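Deoxyhypusine synthase, putative (Entamoeba histolytica, PDB 7L9R) probably catalyses the NAD-dependent transfer of the aminobutyl group of spermidine to a lysine of the eIF5A precursor, the first step of hypusine formation. Local coordinates at residues Asn62-Trp67 against Cys87-Gly92; Val115-Thr120 against Thr216-Ala221; Glu126-Lys131 against Ser205-Ala210; Pro186-Gln191 against Val247-Leu252; Thr263-Leu268 against Asn285-Ala290. One frame throughout, in Å; residues are numbered along the deposited sequence.

Contact 1: Asn62-Trp67 against Cys87-Gly92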
# COMPACT_ATOMS: atom_id res chain seq x y z
N ASN B 62 29.04 2.23 -4.85
CA ASN B 62 30.49 2.13 -5.07
C ASN B 62 30.94 3.02 -6.23
O ASN B 62 32.06 3.54 -6.20
CB ASN B 62 30.90 0.68 -5.32
CG ASN B 62 30.94 -0.13 -4.05
OD1 ASN B 62 31.29 0.37 -2.98
ND2 ASN B 62 30.56 -1.40 -4.15
N LYS B 63 30.08 3.20 -7.24
CA LYS B 63 30.42 4.12 -8.32
C LYS B 63 30.48 5.56 -7.81
O LYS B 63 31.31 6.35 -8.27
CB LYS B 63 29.41 3.99 -9.46
CG LYS B 63 29.52 2.68 -10.22
CD LYS B 63 28.60 2.68 -11.43
CE LYS B 63 28.56 1.32 -12.11
NZ LYS B 63 27.88 1.38 -13.43
N MET B 64 29.60 5.93 -6.87
CA MET B 64 29.69 7.26 -6.27
C MET B 64 31.05 7.45 -5.60
O MET B 64 31.70 8.49 -5.77
CB MET B 64 28.58 7.48 -5.23
CG MET B 64 27.15 7.34 -5.72
SD MET B 64 26.01 7.62 -4.33
CE MET B 64 24.45 7.12 -5.04
N LEU B 65 31.48 6.46 -4.83
CA LEU B 65 32.70 6.59 -4.03
C LEU B 65 33.95 6.61 -4.90
O LEU B 65 34.92 7.29 -4.56
CB LEU B 65 32.77 5.46 -3.01
CG LEU B 65 31.62 5.42 -2.00
CD1 LEU B 65 31.61 4.11 -1.23
CD2 LEU B 65 31.71 6.59 -1.04
N THR B 66 33.95 5.87 -6.02
CA THR B 66 35.15 5.71 -6.84
C THR B 66 35.17 6.62 -8.07
O THR B 66 36.15 6.57 -8.82
CB THR B 66 35.29 4.26 -7.30
OG1 THR B 66 34.19 3.92 -8.16
CG2 THR B 66 35.31 3.31 -6.12
N TRP B 67 34.14 7.42 -8.30
CA TRP B 67 34.07 8.21 -9.52
C TRP B 67 35.25 9.18 -9.62
O TRP B 67 35.61 9.84 -8.64
CB TRP B 67 32.76 8.98 -9.60
CG TRP B 67 32.65 9.79 -10.87
CD1 TRP B 67 32.08 9.39 -12.04
CD2 TRP B 67 33.14 11.12 -11.10
NE1 TRP B 67 32.17 10.39 -12.98
CE2 TRP B 67 32.82 11.46 -12.43
CE3 TRP B 67 33.82 12.06 -10.31
CZ2 TRP B 67 33.15 12.70 -12.98
CZ3 TRP B 67 34.15 13.28 -10.86
CH2 TRP B 67 33.81 13.59 -12.19
N CYS B 87 32.57 12.90 -6.74
CA CYS B 87 31.12 12.87 -6.60
C CYS B 87 30.73 13.39 -5.23
O CYS B 87 31.22 12.90 -4.21
CB CYS B 87 30.60 11.45 -6.81
SG CYS B 87 28.80 11.30 -6.75
N THR B 88 29.87 14.41 -5.20
CA THR B 88 29.25 14.86 -3.96
C THR B 88 28.13 13.91 -3.59
O THR B 88 27.36 13.49 -4.47
CB THR B 88 28.72 16.29 -4.10
OG1 THR B 88 29.79 17.18 -4.46
CG2 THR B 88 28.12 16.77 -2.79
N ILE B 89 28.05 13.52 -2.32
CA ILE B 89 27.14 12.47 -1.89
C ILE B 89 26.17 13.03 -0.85
O ILE B 89 26.60 13.55 0.19
CB ILE B 89 27.89 11.25 -1.33
CG1 ILE B 89 28.85 10.71 -2.40
CG2 ILE B 89 26.92 10.18 -0.87
CD1 ILE B 89 29.56 9.44 -2.01
N TYR B 90 24.87 12.87 -1.12
CA TYR B 90 23.79 13.35 -0.27
C TYR B 90 23.11 12.15 0.37
O TYR B 90 22.74 11.20 -0.33
CB TYR B 90 22.77 14.14 -1.08
CG TYR B 90 23.32 15.39 -1.71
CD1 TYR B 90 24.07 15.34 -2.88
CD2 TYR B 90 23.10 16.64 -1.14
CE1 TYR B 90 24.59 16.49 -3.46
CE2 TYR B 90 23.62 17.79 -1.70
CZ TYR B 90 24.36 17.71 -2.86
OH TYR B 90 24.87 18.86 -3.42
N LEU B 91 22.95 12.18 1.69
CA LEU B 91 22.29 11.10 2.41
C LEU B 91 21.01 11.63 3.03
O LEU B 91 21.05 12.55 3.86
CB LEU B 91 23.20 10.51 3.49
CG LEU B 91 22.56 9.44 4.37
CD1 LEU B 91 22.07 8.27 3.53
CD2 LEU B 91 23.55 8.98 5.43
N GLY B 92 19.88 11.06 2.63
CA GLY B 92 18.58 11.42 3.18
C GLY B 92 18.00 10.24 3.94
O GLY B 92 18.09 9.09 3.49
O HOH W 1 33.80 10.20 -6.62
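Met64 and Cys87 lie where the last turn of helix 51-66 comes down on the start of strand 87-93, their CA atoms 5.8 Å apart. The axes of the short helix and strand segments are inclined at 134°, about midway between perpendicular and antiparallel, and approach each other to 8.0 Å. Trp67 is the first residue to leave the helical path. A single water joins the two backbones here: it donates to Met64 O (2.8 Å) and to Trp67 O, and accepts from Cys87 N at 3.0 Å. The carbonyl of Met64 therefore meets the strand twice, through that water and directly against Cys87 CB. Strand 87-93 is an inner strand of the parallel sheet, whose 3-2-1-4-5-6 order is that of a Rossmann-like fold, and the same helix also covers strands 262-268 and 289-294 through Met64, which touches Ile266 and Phe289. Further along, Ile89 points CD1 at the helix. Its CG1 lies opposite the carbonyl carbon (chi1 -58°), and the methyl at the end of this branch meets Met64 CB at 3.9 Å and Leu65 CD2 at 3.7 Å. The Leu65 and Ile89 side chains cross at about a right angle. Met64 itself meets Ile89 with the base of its side chain, while the extended remainder carries SD and CE away from the strand. Trp67 brings CE3 within 3.9 Å of Cys87 N, approaching it obliquely.

Contact 2: Val115-Thr120 against Thr216-Ala221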
# COMPACT_ATOMS: atom_id res chain seq x y z
N VAL B 115 29.88 10.81 3.45
CA VAL B 115 28.88 11.62 2.78
C VAL B 115 29.19 13.09 3.04
O VAL B 115 29.93 13.44 3.96
CB VAL B 115 27.45 11.28 3.24
CG1 VAL B 115 27.18 9.79 3.06
CG2 VAL B 115 27.23 11.69 4.69
N ASP B 116 28.62 13.95 2.20
CA ASP B 116 28.89 15.38 2.24
C ASP B 116 27.74 16.20 2.81
O ASP B 116 27.99 17.24 3.42
CB ASP B 116 29.22 15.89 0.84
CG ASP B 116 30.41 15.15 0.23
OD1 ASP B 116 31.46 15.06 0.90
OD2 ASP B 116 30.28 14.63 -0.90
N TYR B 117 26.51 15.74 2.64
CA TYR B 117 25.33 16.46 3.10
C TYR B 117 24.30 15.45 3.55
O TYR B 117 24.22 14.34 3.02
CB TYR B 117 24.71 17.33 2.00
CG TYR B 117 25.59 18.45 1.50
CD1 TYR B 117 25.67 19.66 2.17
CD2 TYR B 117 26.33 18.30 0.33
CE1 TYR B 117 26.46 20.69 1.71
CE2 TYR B 117 27.14 19.33 -0.14
CZ TYR B 117 27.20 20.52 0.56
OH TYR B 117 27.98 21.56 0.11
N ILE B 118 23.49 15.86 4.52
CA ILE B 118 22.38 15.05 5.01
C ILE B 118 21.10 15.87 4.89
O ILE B 118 21.10 17.08 5.13
CB ILE B 118 22.61 14.59 6.46
CG1 ILE B 118 23.70 13.52 6.51
CG2 ILE B 118 21.32 14.06 7.07
CD1 ILE B 118 23.98 13.03 7.91
N VAL B 119 20.02 15.22 4.48
CA VAL B 119 18.68 15.78 4.54
C VAL B 119 17.85 14.84 5.40
O VAL B 119 17.90 13.62 5.21
CB VAL B 119 18.06 15.94 3.14
CG1 VAL B 119 16.69 16.60 3.26
CG2 VAL B 119 18.96 16.78 2.25
N THR B 120 17.13 15.39 6.37
CA THR B 120 16.32 14.54 7.22
C THR B 120 15.04 15.28 7.60
O THR B 120 14.77 16.39 7.13
CB THR B 120 17.11 14.05 8.44
OG1 THR B 120 16.34 13.06 9.14
CG2 THR B 120 17.45 15.20 9.38
N THR B 216 27.02 19.30 6.46
CA THR B 216 25.85 20.13 6.72
C THR B 216 24.59 19.28 6.69
O THR B 216 24.41 18.45 5.79
CB THR B 216 25.78 21.25 5.68
OG1 THR B 216 27.02 21.98 5.69
CG2 THR B 216 24.62 22.20 5.98
N ILE B 217 23.73 19.48 7.69
CA ILE B 217 22.50 18.72 7.85
C ILE B 217 21.32 19.67 7.62
O ILE B 217 21.15 20.65 8.35
CB ILE B 217 22.41 18.06 9.23
CG1 ILE B 217 23.57 17.09 9.44
CG2 ILE B 217 21.07 17.35 9.40
CD1 ILE B 217 23.63 16.49 10.83
N PHE B 218 20.54 19.39 6.58
CA PHE B 218 19.34 20.16 6.29
C PHE B 218 18.12 19.49 6.91
O PHE B 218 18.00 18.26 6.91
CB PHE B 218 19.14 20.29 4.77
CG PHE B 218 20.27 21.00 4.09
CD1 PHE B 218 20.34 22.38 4.11
CD2 PHE B 218 21.27 20.28 3.45
CE1 PHE B 218 21.39 23.05 3.48
CE2 PHE B 218 22.32 20.94 2.82
CZ PHE B 218 22.38 22.33 2.84
N CYS B 219 17.24 20.30 7.48
CA CYS B 219 16.02 19.82 8.11
C CYS B 219 14.98 20.93 8.10
O CYS B 219 14.75 21.58 9.13
CB CYS B 219 16.29 19.32 9.53
SG CYS B 219 14.87 18.52 10.32
N PRO B 220 14.33 21.19 6.96
CA PRO B 220 13.38 22.30 6.89
C PRO B 220 12.25 22.21 7.91
O PRO B 220 11.74 23.25 8.35
CB PRO B 220 12.83 22.21 5.46
CG PRO B 220 13.88 21.47 4.70
CD PRO B 220 14.47 20.49 5.67
N ALA B 221 11.87 21.01 8.32
CA ALA B 221 10.78 20.84 9.28
C ALA B 221 11.28 20.73 10.73
O ALA B 221 10.56 20.17 11.57
CB ALA B 221 9.94 19.62 8.91
O HOH W 2 12.78 18.45 7.37
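Ile118 and Ile217 sit at the centre of the tight part of this contact, neighbours on two parallel strands with CA atoms 4.6 Å apart. The strand segments diverge by only 21°. Ile118 N donates to Thr216 O, Phe218 N to Ile118 O at 2.8 Å, and Thr120 N to Phe218 O, so each strand both gives and takes. On one face of the sheet the two isoleucines lie side by side and point the same way, with Ile118 CB 4.0 Å from Ile217 CG1; Ile193 of helix 189-200 adds to this layer. The other face carries Tyr117, Val119, Thr216 and Phe218. Tyr117 CD1 comes in at the edge of the Phe218 ring, near its plane, 3.6 Å from Phe218 CE2, while Thr216 CG2 lies over one face of that ring, offset toward the rim. Phe218 CG is anti to its carbonyl carbon (chi1 -61°), which lays CD2 beside Ile118 O. Helix 247-258 covers this face through Ile253, and Tyr117 also meets the ring of Tyr90, the planes about 15° apart.

Tyr117 and Thr216 form the partly solvent-facing side. The looser end lies past Phe218, where the chains separate and a water gives to Thr120 O at 2.9 Å and accepts from Ala221 N, beside the exposed Pro220. The pairing adds an outermost strand, within this chain, to the parallel sheet of a Rossmann-like fold, with helical segments linking strands 117-120 and 216-218.

Contact 3: Glu126-Lys131 against Ser205-Ala210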
# COMPACT_ATOMS: atom_id res chain seq x y z
N GLU B 126 16.41 15.47 17.35
CA GLU B 126 16.13 15.31 18.77
C GLU B 126 16.30 13.87 19.22
O GLU B 126 16.68 13.61 20.37
CB GLU B 126 14.72 15.82 19.08
CG GLU B 126 14.49 17.27 18.70
CD GLU B 126 13.88 17.44 17.31
OE1 GLU B 126 14.33 16.75 16.37
OE2 GLU B 126 12.95 18.27 17.17
N THR B 127 16.04 12.91 18.32
CA THR B 127 16.28 11.51 18.62
C THR B 127 17.77 11.23 18.80
O THR B 127 18.16 10.51 19.73
CB THR B 127 15.70 10.64 17.51
OG1 THR B 127 14.30 10.91 17.40
CG2 THR B 127 15.91 9.15 17.77
N ASP B 128 18.60 11.81 17.93
CA ASP B 128 20.05 11.63 18.04
C ASP B 128 20.56 12.17 19.37
O ASP B 128 21.38 11.51 20.05
CB ASP B 128 20.73 12.32 16.86
CG ASP B 128 22.23 12.08 16.79
OD1 ASP B 128 22.67 10.92 16.94
OD2 ASP B 128 22.97 13.07 16.56
N ILE B 129 20.06 13.33 19.79
CA ILE B 129 20.39 13.91 21.09
C ILE B 129 19.86 13.03 22.22
O ILE B 129 20.57 12.75 23.19
CB ILE B 129 19.83 15.34 21.19
CG1 ILE B 129 20.50 16.27 20.19
CG2 ILE B 129 19.95 15.88 22.62
CD1 ILE B 129 19.82 17.63 20.07
N MET B 130 18.60 12.61 22.11
CA MET B 130 17.96 11.83 23.17
C MET B 130 18.72 10.55 23.46
O MET B 130 18.87 10.15 24.62
CB MET B 130 16.51 11.54 22.77
CG MET B 130 15.70 10.81 23.81
SD MET B 130 13.98 10.56 23.32
CE MET B 130 13.56 12.17 22.66
N LYS B 131 19.23 9.89 22.41
CA LYS B 131 19.96 8.64 22.60
C LYS B 131 21.29 8.82 23.32
O LYS B 131 21.86 7.83 23.77
CB LYS B 131 20.19 7.94 21.26
CG LYS B 131 18.94 7.32 20.68
CD LYS B 131 19.22 6.60 19.38
CE LYS B 131 18.07 5.66 19.03
NZ LYS B 131 18.32 4.88 17.78
N SER B 205 26.96 10.48 18.73
CA SER B 205 25.86 11.12 18.02
C SER B 205 26.25 11.50 16.60
O SER B 205 27.42 11.78 16.30
CB SER B 205 25.39 12.36 18.77
OG SER B 205 26.17 13.48 18.42
N VAL B 206 25.25 11.48 15.72
CA VAL B 206 25.45 11.92 14.34
C VAL B 206 25.83 13.40 14.29
O VAL B 206 26.78 13.79 13.61
CB VAL B 206 24.18 11.63 13.51
CG1 VAL B 206 24.28 12.27 12.13
CG2 VAL B 206 23.94 10.11 13.39
N ILE B 207 25.11 14.24 15.05
CA ILE B 207 25.28 15.68 14.86
C ILE B 207 26.64 16.16 15.36
O ILE B 207 27.22 17.10 14.80
CB ILE B 207 24.13 16.49 15.50
CG1 ILE B 207 24.13 16.31 17.02
CG2 ILE B 207 22.79 16.09 14.89
CD1 ILE B 207 23.13 17.21 17.72
N THR B 208 27.19 15.55 16.41
CA THR B 208 28.51 15.98 16.86
C THR B 208 29.56 15.71 15.78
O THR B 208 30.41 16.57 15.50
CB THR B 208 28.91 15.28 18.16
OG1 THR B 208 28.05 15.72 19.22
CG2 THR B 208 30.36 15.59 18.50
N TRP B 209 29.49 14.54 15.14
CA TRP B 209 30.45 14.22 14.09
C TRP B 209 30.18 15.01 12.82
O TRP B 209 31.11 15.27 12.05
CB TRP B 209 30.43 12.72 13.80
CG TRP B 209 31.28 11.92 14.76
CD1 TRP B 209 30.84 11.14 15.78
CD2 TRP B 209 32.71 11.84 14.77
NE1 TRP B 209 31.90 10.58 16.43
CE2 TRP B 209 33.07 10.99 15.84
CE3 TRP B 209 33.72 12.41 13.99
CZ2 TRP B 209 34.39 10.69 16.15
CZ3 TRP B 209 35.05 12.10 14.30
CH2 TRP B 209 35.37 11.25 15.36
N ALA B 210 28.92 15.38 12.56
CA ALA B 210 28.65 16.23 11.40
C ALA B 210 29.25 17.61 11.58
O ALA B 210 29.79 18.19 10.63
CB ALA B 210 27.15 16.31 11.15
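Asp128 offers both carboxylate oxygens to the first turn of helix 206-212. Val206 N donates to Asp128 OD1 at 2.9 Å, and Ile207 N to Asp128 OD2 at 2.9 Å. Each donor arrives on the syn side of its oxygen, the first 18° and the second 23° out of the carboxylate plane, so two successive amides meet the carboxylate as a pair. CG of Asp128 lies opposite the backbone N (chi1 -174°), and this extends the group from helix 124-130 across to the other helix. Arg103 NE forms a salt bridge with OD1, giving that oxygen a second partner.

Ser205 occupies the N-cap position. Its CB packs 3.4 Å from Asp128 OD2, whereas its hydroxyl turns forward to the first turn of its own helix, sharing a hydrogen bond of 3.0 Å between Ser205 OG and Thr208 OG1. The same serine hydroxyl is also bonded to Asp202 O.

Beyond the polar centre, Ile207 places both branches, CG1 and CG2, against Asp128 OD2. Its CD1 then reaches Ile129 CG1 at 3.7 Å, where the two isoleucines cross obliquely. Ile193 and Leu200 of helix 189-200 pack on Ile207 from their own helix, while Trp169 touches Ile129.

With the N-cap Ser205 and the amides of Val206 and Ile207 facing Asp128, helix 206-212 meets helix 124-130 by its N-terminal end. A buried carboxylate in this setting, with an arginine beside it, would be expected to stay ionised, its charge compensated by the helix dipole and by Arg103.

Contact 4: Pro186-Gln191 against Val247-Leu252; sequences PFTPSQ and VQDLRL
Asp249 points its carboxylate from the side of helix 247-258 into the first turn of helix 189-200, where three donors meet it from different directions. Ser190 N uses the syn lone pair of Asp249 OD2 at 2.9 Å. Ser190 OG reaches Asp249 OD1 at 2.8 Å, also on the syn side and only 18° out of plane. Thr188 OG1 instead comes from above the carboxylate, 51° out of its plane, to donate to Asp249 OD1 at 3.0 Å. Both hydroxyls sit between backbone N and carbonyl carbon on their own residues, which turns them to the same oxygen. Pro189 brings CD to 3.3 Å from Asp249 OD2.

Thr188 is the N-cap, and OG1 also accepts from Gln191 N, while Thr188 N gives a weak bond to Gln191 OE1, completing a capping box. The Thr188 methyl CG2 meets the same helix 247-258 one residue earlier, at Gln248 CB (3.5 Å), the side chains crossing at about a right angle. Gln248 NE2 is held by Asp245. Pro186 packs against Met243 of a second subunit.

The start of helix 189-200 is thus capped by Thr188 and also bonded by Asp249 of helix 247-258. Three donors and the nearby helix N-terminus probably favour the charged form of Asp249.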
# COMPACT_ATOMS: atom_id res chain seq x y z
N PRO B 186 17.87 35.98 11.88
CA PRO B 186 17.49 34.57 12.04
C PRO B 186 18.59 33.59 11.70
O PRO B 186 19.47 33.86 10.87
CB PRO B 186 16.31 34.41 11.07
CG PRO B 186 16.50 35.49 10.06
CD PRO B 186 17.12 36.64 10.80
N PHE B 187 18.54 32.45 12.38
CA PHE B 187 19.32 31.25 12.14
C PHE B 187 18.61 30.34 11.14
O PHE B 187 17.39 30.39 10.98
CB PHE B 187 19.54 30.52 13.46
CG PHE B 187 20.33 31.30 14.46
CD1 PHE B 187 21.72 31.33 14.38
CD2 PHE B 187 19.70 32.08 15.41
CE1 PHE B 187 22.46 32.07 15.29
CE2 PHE B 187 20.44 32.83 16.32
CZ PHE B 187 21.82 32.82 16.26
N THR B 188 19.39 29.50 10.46
CA THR B 188 18.78 28.47 9.63
C THR B 188 18.80 27.14 10.37
O THR B 188 19.53 26.98 11.34
CB THR B 188 19.50 28.34 8.29
OG1 THR B 188 20.74 27.65 8.48
CG2 THR B 188 19.77 29.70 7.69
N PRO B 189 17.99 26.17 9.94
CA PRO B 189 18.06 24.85 10.60
C PRO B 189 19.45 24.23 10.58
O PRO B 189 19.92 23.76 11.62
CB PRO B 189 17.04 24.02 9.81
CG PRO B 189 16.04 25.03 9.37
CD PRO B 189 16.82 26.28 9.06
N SER B 190 20.14 24.27 9.44
CA SER B 190 21.46 23.65 9.36
C SER B 190 22.44 24.33 10.31
O SER B 190 23.29 23.67 10.92
CB SER B 190 21.99 23.70 7.93
OG SER B 190 22.48 25.00 7.62
N GLN B 191 22.32 25.66 10.48
CA GLN B 191 23.17 26.36 11.43
C GLN B 191 22.86 25.95 12.87
O GLN B 191 23.78 25.72 13.66
CB GLN B 191 23.01 27.87 11.29
CG GLN B 191 23.46 28.44 9.97
CD GLN B 191 23.08 29.91 9.83
OE1 GLN B 191 22.48 30.50 10.74
NE2 GLN B 191 23.43 30.51 8.70
N VAL B 247 15.09 30.18 3.76
CA VAL B 247 15.55 30.52 2.41
C VAL B 247 17.05 30.27 2.28
O VAL B 247 17.51 29.77 1.25
CB VAL B 247 15.17 31.97 2.05
CG1 VAL B 247 15.69 32.33 0.66
CG2 VAL B 247 13.66 32.17 2.11
N GLN B 248 17.83 30.62 3.31
CA GLN B 248 19.28 30.44 3.21
C GLN B 248 19.65 28.98 3.04
O GLN B 248 20.51 28.64 2.23
CB GLN B 248 19.98 31.01 4.44
CG GLN B 248 20.06 32.52 4.50
CD GLN B 248 20.47 33.00 5.88
OE1 GLN B 248 21.63 32.83 6.29
NE2 GLN B 248 19.52 33.59 6.61
N ASP B 249 18.97 28.09 3.77
CA ASP B 249 19.23 26.66 3.61
C ASP B 249 18.80 26.18 2.23
O ASP B 249 19.50 25.36 1.61
CB ASP B 249 18.52 25.86 4.71
CG ASP B 249 19.41 25.61 5.93
OD1 ASP B 249 20.57 26.07 5.94
OD2 ASP B 249 18.93 24.95 6.88
N LEU B 250 17.67 26.69 1.72
CA LEU B 250 17.27 26.41 0.35
C LEU B 250 18.37 26.78 -0.64
O LEU B 250 18.65 26.04 -1.58
CB LEU B 250 15.99 27.16 0.01
CG LEU B 250 15.42 26.93 -1.39
CD1 LEU B 250 14.92 25.50 -1.57
CD2 LEU B 250 14.33 27.94 -1.71
N ARG B 251 19.01 27.94 -0.43
CA ARG B 251 20.07 28.37 -1.33
C ARG B 251 21.34 27.54 -1.16
O ARG B 251 22.04 27.29 -2.15
CB ARG B 251 20.37 29.86 -1.11
CG ARG B 251 19.12 30.74 -1.28
CD ARG B 251 19.45 32.22 -1.44
NE ARG B 251 20.01 32.81 -0.23
CZ ARG B 251 21.26 33.23 -0.10
NH1 ARG B 251 22.12 33.17 -1.10
NH2 ARG B 251 21.66 33.72 1.07
N LEU B 252 21.65 27.10 0.06
CA LEU B 252 22.85 26.28 0.25
C LEU B 252 22.75 24.96 -0.50
O LEU B 252 23.64 24.61 -1.28
CB LEU B 252 23.08 25.98 1.73
CG LEU B 252 23.75 27.01 2.64
CD1 LEU B 252 23.90 26.39 4.02
CD2 LEU B 252 25.11 27.41 2.07

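Contact 5: Thr263-Leu268 against Asn285-Ala290; sequences TGVIIL and NEADFA. Unlike the reference sequence in segment 285-290: Glu286 (reference Gly).
Gly264 and Phe289 form a parallel bridge, their CA atoms 4.6 Å apart, and Val265 with Ala290 continues it, joining strands 262-268 and 289-294. These are neighbours in the six-stranded parallel sheet of the Rossmann-like fold. The bridge rests on Phe289 N donating to Thr263 O and on Val265 N donating to Phe289 O at 2.8 Å.

Just ahead of the paired stretch the chains are tied by an exchange between Thr263 and Asp288. Asp288 OD2 accepts from Thr263 N at 3.0 Å through its anti lone pair, and Thr263 OG1 accepts from Asp288 N at 3.1 Å. Placed between backbone N and carbonyl carbon (chi1 64°), the threonine oxygen faces the amide of the other chain, so each residue receives the other's N-H with a side-chain oxygen. The two side chains cross at about a right angle. Asp288 OD2 also lies close to a like charge, Glu262 OE1.

The faces of the sheet differ. Phe289 extends to the side covered by helix 51-66, where it packs on Ile60 and Met64, and its ring passes Thr263 O obliquely. On the other face, where Val265 and Ala290 project, the methyl of Ala287 touches the strand: Ala287 CB lies 3.3 Å from Thr263 OG1 and 3.7 Å from Val265 CG2.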
# COMPACT_ATOMS: atom_id res chain seq x y z
N THR B 263 27.13 14.25 -8.76
CA THR B 263 26.18 14.11 -7.66
C THR B 263 25.78 12.66 -7.44
O THR B 263 25.51 11.92 -8.39
CB THR B 263 24.91 14.93 -7.92
OG1 THR B 263 24.23 14.40 -9.07
CG2 THR B 263 25.23 16.38 -8.15
N GLY B 264 25.72 12.27 -6.17
CA GLY B 264 25.14 11.00 -5.79
C GLY B 264 24.12 11.20 -4.69
O GLY B 264 24.33 12.01 -3.78
N VAL B 265 23.03 10.45 -4.76
CA VAL B 265 21.91 10.63 -3.84
C VAL B 265 21.49 9.27 -3.30
O VAL B 265 21.29 8.32 -4.07
CB VAL B 265 20.73 11.34 -4.52
CG1 VAL B 265 19.52 11.30 -3.65
CG2 VAL B 265 21.10 12.78 -4.80
N ILE B 266 21.36 9.18 -1.98
CA ILE B 266 20.90 7.99 -1.28
C ILE B 266 19.79 8.43 -0.35
O ILE B 266 20.01 9.25 0.55
CB ILE B 266 22.03 7.30 -0.48
CG1 ILE B 266 23.22 7.02 -1.39
CG2 ILE B 266 21.52 6.01 0.17
CD1 ILE B 266 24.47 6.60 -0.63
N ILE B 267 18.58 7.89 -0.55
CA ILE B 267 17.41 8.32 0.21
C ILE B 267 16.77 7.08 0.82
O ILE B 267 16.37 6.16 0.11
CB ILE B 267 16.40 9.08 -0.66
CG1 ILE B 267 17.07 10.31 -1.28
CG2 ILE B 267 15.21 9.51 0.18
CD1 ILE B 267 16.19 11.04 -2.27
N LEU B 268 16.65 7.08 2.14
CA LEU B 268 16.05 5.98 2.87
C LEU B 268 14.72 6.47 3.44
O LEU B 268 14.69 7.43 4.21
CB LEU B 268 16.98 5.50 3.98
CG LEU B 268 18.46 5.44 3.62
CD1 LEU B 268 19.30 5.10 4.84
CD2 LEU B 268 18.70 4.42 2.52
N ASN B 285 16.50 17.79 -12.46
CA ASN B 285 16.56 16.42 -12.94
C ASN B 285 17.15 15.53 -11.85
O ASN B 285 17.65 16.00 -10.83
CB ASN B 285 17.40 16.30 -14.22
CG ASN B 285 16.60 16.58 -15.47
OD1 ASN B 285 15.55 15.98 -15.70
ND2 ASN B 285 17.10 17.51 -16.29
N GLU B 286 17.07 14.22 -12.08
CA GLU B 286 17.65 13.28 -11.14
C GLU B 286 19.17 13.46 -11.07
O GLU B 286 19.78 14.20 -11.85
CB GLU B 286 17.30 11.84 -11.53
CG GLU B 286 15.80 11.52 -11.43
CD GLU B 286 15.54 10.19 -10.75
OE1 GLU B 286 16.50 9.42 -10.52
OE2 GLU B 286 14.36 9.90 -10.44
N ALA B 287 19.78 12.80 -10.10
CA ALA B 287 21.20 12.90 -9.87
C ALA B 287 21.95 11.97 -10.83
O ALA B 287 21.36 11.12 -11.49
CB ALA B 287 21.54 12.55 -8.42
N ASP B 288 23.27 12.16 -10.91
CA ASP B 288 24.08 11.26 -11.73
C ASP B 288 23.98 9.83 -11.23
O ASP B 288 23.90 8.89 -12.02
CB ASP B 288 25.54 11.72 -11.74
CG ASP B 288 25.72 13.10 -12.33
OD1 ASP B 288 25.29 13.32 -13.49
OD2 ASP B 288 26.29 13.96 -11.64
N PHE B 289 23.99 9.65 -9.90
CA PHE B 289 23.79 8.36 -9.26
C PHE B 289 22.73 8.51 -8.18
O PHE B 289 22.76 9.47 -7.40
CB PHE B 289 25.09 7.84 -8.63
CG PHE B 289 26.25 7.74 -9.59
CD1 PHE B 289 26.30 6.72 -10.53
CD2 PHE B 289 27.29 8.65 -9.54
CE1 PHE B 289 27.37 6.62 -11.41
CE2 PHE B 289 28.36 8.56 -10.42
CZ PHE B 289 28.40 7.54 -11.36
N ALA B 290 21.80 7.56 -8.11
CA ALA B 290 20.73 7.66 -7.14
C ALA B 290 20.32 6.28 -6.66
O ALA B 290 20.19 5.35 -7.46
CB ALA B 290 19.51 8.40 -7.71

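Overall arrangement
Contacts 1, 2 and 5 share one parallel sheet: contact 2 pairs strands towards one edge, contact 5 pairs strands further across, and contact 1 lays a helix on strand 87-93 between them. Thr88 O meets Gly264 N, and Leu91 N meets Tyr117 O, linking the three directly. Contact 2 uses backbone bonds and apolar packing, contact 5 adds a threonine-aspartate exchange, and contact 1 has packing and a bridging water. Contacts 3 and 4 join helices, each through an aspartate facing a helix start. All five are largely buried. The centre of contact 2 lies about 6 Å from the chain's centre; that of contact 4, about 16 Å from it, and contact 4 also packs against a second subunit.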